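Local coordinates for protein fructose-bisphosphate aldolase (Slackia heliotrinireducens, PDB 4MOZ) that belongs to the DeoC/LacD family of aldolases and folds as a closed eight-stranded parallel beta/alpha (TIM) barrel, at residues P2-V11 with Y23-T34. Sequence-based numbering, arbitrary orientation.
Sequences PKITRDQVKV and YIDNYMKATQGT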
ATOM      1  N   PRO C   2      38.975  -4.478  24.387  1.00 34.98           N
ATOM      2  CA  PRO C   2      39.225  -3.080  24.741  1.00 36.08           C
ATOM      3  C   PRO C   2      38.290  -2.596  25.842  1.00 35.33           C
ATOM      4  O   PRO C   2      37.509  -3.376  26.389  1.00 34.95           O
ATOM      5  CB  PRO C   2      38.913  -2.319  23.441  1.00 34.51           C
ATOM      6  CG  PRO C   2      38.931  -3.341  22.358  1.00 35.00           C
ATOM      7  CD  PRO C   2      38.502  -4.625  23.002  1.00 35.56           C
ATOM      8  N   LYS C   3      38.387  -1.311  26.161  1.00 33.81           N
ATOM      9  CA  LYS C   3      37.438  -0.660  27.046  1.00 34.40           C
ATOM     10  C   LYS C   3      37.188   0.765  26.582  1.00 34.42           C
ATOM     11  O   LYS C   3      38.120   1.475  26.204  1.00 36.75           O
ATOM     12  CB  LYS C   3      37.942  -0.664  28.486  1.00 33.42           C
ATOM     13  CG  LYS C   3      36.957  -0.071  29.480  1.00 38.71           C
ATOM     14  CD  LYS C   3      37.419  -0.266  30.911  1.00 44.43           C
ATOM     15  CE  LYS C   3      36.590   0.577  31.864  1.00 47.13           C
ATOM     16  NZ  LYS C   3      37.036   1.997  31.863  1.00 49.83           N
ATOM     17  N   ILE C   4      35.921   1.168  26.603  1.00 34.05           N
ATOM     18  CA  ILE C   4      35.528   2.547  26.342  1.00 33.20           C
ATOM     19  C   ILE C   4      34.714   3.064  27.529  1.00 33.00           C
ATOM     20  O   ILE C   4      34.125   2.281  28.277  1.00 33.06           O
ATOM     21  CB  ILE C   4      34.709   2.685  25.035  1.00 31.49           C
ATOM     22  CG1 ILE C   4      33.476   1.768  25.057  1.00 33.09           C
ATOM     23  CG2 ILE C   4      35.582   2.388  23.820  1.00 30.08           C
ATOM     24  CD1 ILE C   4      32.344   2.211  24.151  1.00 32.77           C
ATOM     25  N   THR C   5      34.705   4.378  27.710  1.00 34.37           N
ATOM     26  CA  THR C   5      33.848   5.012  28.706  1.00 35.08           C
ATOM     27  C   THR C   5      32.608   5.567  28.005  1.00 34.97           C
ATOM     28  O   THR C   5      32.563   5.625  26.772  1.00 37.13           O
ATOM     29  CB  THR C   5      34.575   6.155  29.436  1.00 37.37           C
ATOM     30  OG1 THR C   5      35.064   7.100  28.474  1.00 39.32           O
ATOM     31  CG2 THR C   5      35.746   5.615  30.253  1.00 37.10           C
ATOM     32  N   ARG C   6      31.611   5.974  28.789  1.00 33.69           N
ATOM     33  CA  ARG C   6      30.385   6.555  28.244  1.00 34.59           C
ATOM     34  C   ARG C   6      30.673   7.745  27.331  1.00 36.68           C
ATOM     35  O   ARG C   6      30.113   7.837  26.239  1.00 37.91           O
ATOM     36  CB  ARG C   6      29.437   6.971  29.365  1.00 35.90           C
ATOM     37  CG  ARG C   6      28.843   5.812  30.144  1.00 34.80           C
ATOM     38  CD  ARG C   6      27.859   6.310  31.189  1.00 34.67           C
ATOM     39  NE  ARG C   6      26.641   6.869  30.599  1.00 35.10           N
ATOM     40  CZ  ARG C   6      25.560   6.159  30.283  1.00 34.31           C
ATOM     41  NH1 ARG C   6      25.535   4.847  30.485  1.00 31.32           N
ATOM     42  NH2 ARG C   6      24.501   6.760  29.754  1.00 37.61           N
ATOM     43  N   ASP C   7      31.564   8.634  27.775  1.00 36.65           N
ATOM     44  CA  ASP C   7      31.943   9.833  27.017  1.00 39.02           C
ATOM     45  C   ASP C   7      32.568   9.540  25.650  1.00 36.66           C
ATOM     46  O   ASP C   7      32.565  10.396  24.768  1.00 42.36           O
ATOM     47  CB  ASP C   7      32.892  10.710  27.842  1.00 45.29           C
ATOM     48  CG  ASP C   7      32.203  11.366  29.033  1.00 52.35           C
ATOM     49  OD1 ASP C   7      31.095  10.934  29.420  1.00 51.97           O
ATOM     50  OD2 ASP C   7      32.779  12.321  29.594  1.00 62.56           O
ATOM     51  N   GLN C   8      33.104   8.336  25.483  1.00 35.63           N
ATOM     52  CA  GLN C   8      33.731   7.938  24.221  1.00 38.38           C
ATOM     53  C   GLN C   8      32.748   7.427  23.164  1.00 37.70           C
ATOM     54  O   GLN C   8      33.125   7.241  22.004  1.00 40.85           O
ATOM     55  CB  GLN C   8      34.801   6.884  24.475  1.00 40.19           C
ATOM     56  CG  GLN C   8      36.072   7.429  25.098  1.00 41.50           C
ATOM     57  CD  GLN C   8      37.082   6.335  25.343  1.00 42.09           C
ATOM     58  OE1 GLN C   8      36.969   5.583  26.306  1.00 43.04           O
ATOM     59  NE2 GLN C   8      38.069   6.231  24.464  1.00 46.32           N
ATOM     60  N   VAL C   9      31.503   7.183  23.567  1.00 36.04           N
ATOM     61  CA  VAL C   9      30.446   6.785  22.636  1.00 35.97           C
ATOM     62  C   VAL C   9      30.050   7.993  21.783  1.00 34.54           C
ATOM     63  O   VAL C   9      29.613   9.017  22.311  1.00 35.08           O
ATOM     64  CB  VAL C   9      29.199   6.230  23.376  1.00 33.69           C
ATOM     65  CG1 VAL C   9      28.075   5.909  22.399  1.00 29.32           C
ATOM     66  CG2 VAL C   9      29.552   4.999  24.197  1.00 31.77           C
ATOM     67  N   LYS C  10      30.225   7.876  20.469  1.00 35.10           N
ATOM     68  CA  LYS C  10      29.759   8.906  19.543  1.00 37.52           C
ATOM     69  C   LYS C  10      28.260   8.761  19.285  1.00 34.93           C
ATOM     70  O   LYS C  10      27.810   7.808  18.640  1.00 36.55           O
ATOM     71  CB  LYS C  10      30.548   8.873  18.233  1.00 39.60           C
ATOM     72  CG  LYS C  10      31.893   9.569  18.325  1.00 44.01           C
ATOM     73  CD  LYS C  10      32.669   9.460  17.027  1.00 51.01           C
ATOM     74  CE  LYS C  10      34.082   9.990  17.206  1.00 57.22           C
ATOM     75  NZ  LYS C  10      34.965   9.590  16.076  1.00 62.84           N
ATOM     76  N   VAL C  11      27.492   9.707  19.816  1.00 31.60           N
ATOM     77  CA  VAL C  11      26.048   9.705  19.661  1.00 31.97           C
ATOM     78  C   VAL C  11      25.694  10.408  18.350  1.00 32.85           C
ATOM     79  O   VAL C  11      25.960  11.607  18.198  1.00 34.58           O
ATOM     80  CB  VAL C  11      25.353  10.384  20.864  1.00 32.29           C
ATOM     81  CG1 VAL C  11      23.844  10.447  20.665  1.00 28.96           C
ATOM     82  CG2 VAL C  11      25.694   9.653  22.158  1.00 28.99           C
ATOM     83  N   TYR C  23      20.494   5.691  24.725  1.00 29.90           N
ATOM     84  CA  TYR C  23      21.315   5.234  23.606  1.00 28.40           C
ATOM     85  C   TYR C  23      22.694   4.795  24.074  1.00 28.56           C
ATOM     86  O   TYR C  23      23.211   3.769  23.624  1.00 28.99           O
ATOM     87  CB  TYR C  23      21.463   6.319  22.538  1.00 26.87           C
ATOM     88  CG  TYR C  23      22.393   5.918  21.416  1.00 27.22           C
ATOM     89  CD1 TYR C  23      21.942   5.122  20.363  1.00 26.73           C
ATOM     90  CD2 TYR C  23      23.732   6.317  21.411  1.00 26.71           C
ATOM     91  CE1 TYR C  23      22.788   4.748  19.332  1.00 26.60           C
ATOM     92  CE2 TYR C  23      24.589   5.941  20.384  1.00 25.04           C
ATOM     93  CZ  TYR C  23      24.108   5.159  19.348  1.00 25.24           C
ATOM     94  OH  TYR C  23      24.940   4.778  18.322  1.00 24.52           O
ATOM     95  N   ILE C  24      23.288   5.590  24.962  1.00 28.65           N
ATOM     96  CA  ILE C  24      24.600   5.276  25.510  1.00 29.87           C
ATOM     97  C   ILE C  24      24.502   4.017  26.369  1.00 28.71           C
ATOM     98  O   ILE C  24      25.319   3.109  26.224  1.00 29.18           O
ATOM     99  CB  ILE C  24      25.207   6.469  26.288  1.00 31.03           C
ATOM    100  CG1 ILE C  24      25.399   7.669  25.347  1.00 30.13           C
ATOM    101  CG2 ILE C  24      26.537   6.075  26.925  1.00 30.25           C
ATOM    102  CD1 ILE C  24      25.570   9.003  26.048  1.00 28.53           C
ATOM    103  N   ASP C  25      23.487   3.953  27.233  1.00 29.30           N
ATOM    104  CA  ASP C  25      23.217   2.745  28.014  1.00 29.75           C
ATOM    105  C   ASP C  25      23.230   1.512  27.113  1.00 29.22           C
ATOM    106  O   ASP C  25      23.886   0.518  27.418  1.00 31.43           O
ATOM    107  CB  ASP C  25      21.862   2.839  28.726  1.00 30.60           C
ATOM    108  CG  ASP C  25      21.866   3.806  29.900  1.00 32.47           C
ATOM    109  OD1 ASP C  25      22.945   4.271  30.323  1.00 36.50           O
ATOM    110  OD2 ASP C  25      20.766   4.103  30.407  1.00 33.62           O
ATOM    111  N   ASN C  26      22.518   1.598  25.993  1.00 29.80           N
ATOM    112  CA  ASN C  26      22.353   0.460  25.087  1.00 30.14           C
ATOM    113  C   ASN C  26      23.610   0.124  24.295  1.00 29.25           C
ATOM    114  O   ASN C  26      23.904  -1.050  24.049  1.00 28.00           O
ATOM    115  CB  ASN C  26      21.159   0.679  24.155  1.00 27.49           C
ATOM    116  CG  ASN C  26      19.828   0.566  24.881  1.00 29.49           C
ATOM    117  OD1 ASN C  26      19.662  -0.267  25.776  1.00 31.39           O
ATOM    118  ND2 ASN C  26      18.868   1.402  24.493  1.00 26.56           N
ATOM    119  N   TYR C  27      24.349   1.159  23.904  1.00 27.52           N
ATOM    120  CA  TYR C  27      25.616   0.972  23.212  1.00 28.75           C
ATOM    121  C   TYR C  27      26.648   0.316  24.139  1.00 28.66           C
ATOM    122  O   TYR C  27      27.382  -0.584  23.721  1.00 27.57           O
ATOM    123  CB  TYR C  27      26.140   2.306  22.695  1.00 28.53           C
ATOM    124  CG  TYR C  27      27.180   2.160  21.614  1.00 30.28           C
ATOM    125  CD1 TYR C  27      28.523   1.959  21.929  1.00 31.22           C
ATOM    126  CD2 TYR C  27      26.821   2.231  20.269  1.00 29.19           C
ATOM    127  CE1 TYR C  27      29.478   1.827  20.931  1.00 34.13           C
ATOM    128  CE2 TYR C  27      27.764   2.102  19.267  1.00 28.42           C
ATOM    129  CZ  TYR C  27      29.088   1.901  19.601  1.00 31.76           C
ATOM    130  OH  TYR C  27      30.021   1.770  18.603  1.00 35.92           O
HETATM  131  N   MSE C  28      26.686   0.768  25.392  1.00 28.75           N
HETATM  132  CA  MSE C  28      27.568   0.183  26.409  1.00 29.17           C
HETATM  133  C   MSE C  28      27.193  -1.269  26.712  1.00 27.70           C
HETATM  134  O   MSE C  28      28.070  -2.126  26.796  1.00 27.91           O
HETATM  135  CB  MSE C  28      27.563   1.013  27.700  1.00 30.05           C
HETATM  136  CG  MSE C  28      28.183   2.399  27.565  1.00 33.04           C
HETATM  137 SE   MSE C  28      30.114   2.366  27.252  1.00 39.20          SE
HETATM  138  CE  MSE C  28      30.701   1.983  29.079  1.00 43.96           C
ATOM    139  N   LYS C  29      25.897  -1.542  26.867  1.00 26.17           N
ATOM    140  CA  LYS C  29      25.427  -2.905  27.099  1.00 27.17           C
ATOM    141  C   LYS C  29      25.792  -3.818  25.929  1.00 28.28           C
ATOM    142  O   LYS C  29      26.406  -4.868  26.120  1.00 29.26           O
ATOM    143  CB  LYS C  29      23.918  -2.932  27.316  1.00 29.60           C
ATOM    144  CG  LYS C  29      23.449  -2.534  28.703  1.00 30.15           C
ATOM    145  CD  LYS C  29      21.935  -2.651  28.755  1.00 33.41           C
ATOM    146  CE  LYS C  29      21.328  -1.881  29.913  1.00 35.02           C
ATOM    147  NZ  LYS C  29      19.842  -1.902  29.798  1.00 37.10           N
ATOM    148  N   ALA C  30      25.430  -3.397  24.718  1.00 28.14           N
ATOM    149  CA  ALA C  30      25.625  -4.210  23.516  1.00 27.02           C
ATOM    150  C   ALA C  30      27.084  -4.565  23.275  1.00 28.01           C
ATOM    151  O   ALA C  30      27.391  -5.685  22.865  1.00 29.19           O
ATOM    152  CB  ALA C  30      25.046  -3.511  22.300  1.00 25.64           C
ATOM    153  N   THR C  31      27.973  -3.609  23.529  1.00 27.79           N
ATOM    154  CA  THR C  31      29.409  -3.809  23.321  1.00 28.48           C
ATOM    155  C   THR C  31      30.139  -4.223  24.607  1.00 28.57           C
ATOM    156  O   THR C  31      31.372  -4.315  24.632  1.00 28.84           O
ATOM    157  CB  THR C  31      30.076  -2.550  22.728  1.00 27.51           C
ATOM    158  OG1 THR C  31      29.954  -1.460  23.649  1.00 27.23           O
ATOM    159  CG2 THR C  31      29.442  -2.164  21.391  1.00 26.91           C
ATOM    160  N   GLN C  32      29.370  -4.477  25.664  1.00 27.75           N
ATOM    161  CA  GLN C  32      29.907  -4.822  26.984  1.00 28.99           C
ATOM    162  C   GLN C  32      30.971  -3.819  27.446  1.00 29.87           C
ATOM    163  O   GLN C  32      31.967  -4.188  28.067  1.00 28.71           O
ATOM    164  CB  GLN C  32      30.442  -6.265  27.005  1.00 29.21           C
ATOM    165  CG  GLN C  32      29.416  -7.332  26.631  1.00 29.57           C
ATOM    166  CD  GLN C  32      28.376  -7.586  27.713  1.00 29.32           C
ATOM    167  OE1 GLN C  32      28.270  -6.841  28.691  1.00 29.11           O
ATOM    168  NE2 GLN C  32      27.598  -8.647  27.536  1.00 29.89           N
ATOM    169  N   GLY C  33      30.744  -2.546  27.129  1.00 30.46           N
ATOM    170  CA  GLY C  33      31.647  -1.466  27.516  1.00 29.85           C
ATOM    171  C   GLY C  33      32.984  -1.474  26.797  1.00 28.39           C
ATOM    172  O   GLY C  33      33.950  -0.885  27.282  1.00 28.87           O
ATOM    173  N   THR C  34      33.041  -2.130  25.639  1.00 26.64           N
ATOM    174  CA  THR C  34      34.292  -2.264  24.893  1.00 26.28           C
ATOM    175  C   THR C  34      34.313  -1.518  23.560  1.00 29.19           C
ATOM    176  O   THR C  34      35.384  -1.237  23.026  1.00 33.13           O
ATOM    177  CB  THR C  34      34.633  -3.738  24.594  1.00 27.71           C
ATOM    178  OG1 THR C  34      33.791  -4.228  23.540  1.00 27.95           O
ATOM    179  CG2 THR C  34      34.486  -4.605  25.844  1.00 28.73           C
TER
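Asp25 OD1 is gripped by both terminal nitrogens of Arg6. Arg6 NH1 lies 2.7 Å from Asp25 OD1, nearly in line with the C-O bond. Arg6 NH2 stands 3.0 Å from Asp25 OD1 and above the carboxylate plane. The two flat groups are turned 64° apart. Arg6 bends at chi3 (69°), and its guanidinium lies with one face over Ile24 CG2. NH2 also forms a salt bridge with Glu21, earlier on the same helix.

Val9 rests on Tyr27 and selenomethionine Met28. Val9 CG1 sits over the Tyr27 ring face in a CH-pi contact, 4.3 Å from the centroid, while Val9 CG2 touches both Tyr27 CD1 and Met28 SE. Ile4 CD1 lies 3.8 Å from Met28 SE and also at the Tyr27 ring edge. Val11 CG2 packs on Ile24 CG1 and the Tyr23 ring.

Past the helix, which closes in a Schellman motif with Gln32 as C-prime, Ile4 N donates to Gly33 O (2.9 Å, 175°). The N-terminal arm is thus laid along helix 20-30, which precedes strand 37-41, the first of the barrel. Its attachment is both apolar and ionic, and the Arg6 charge, shared between Asp25 and Glu21, probably offsets both carboxylates.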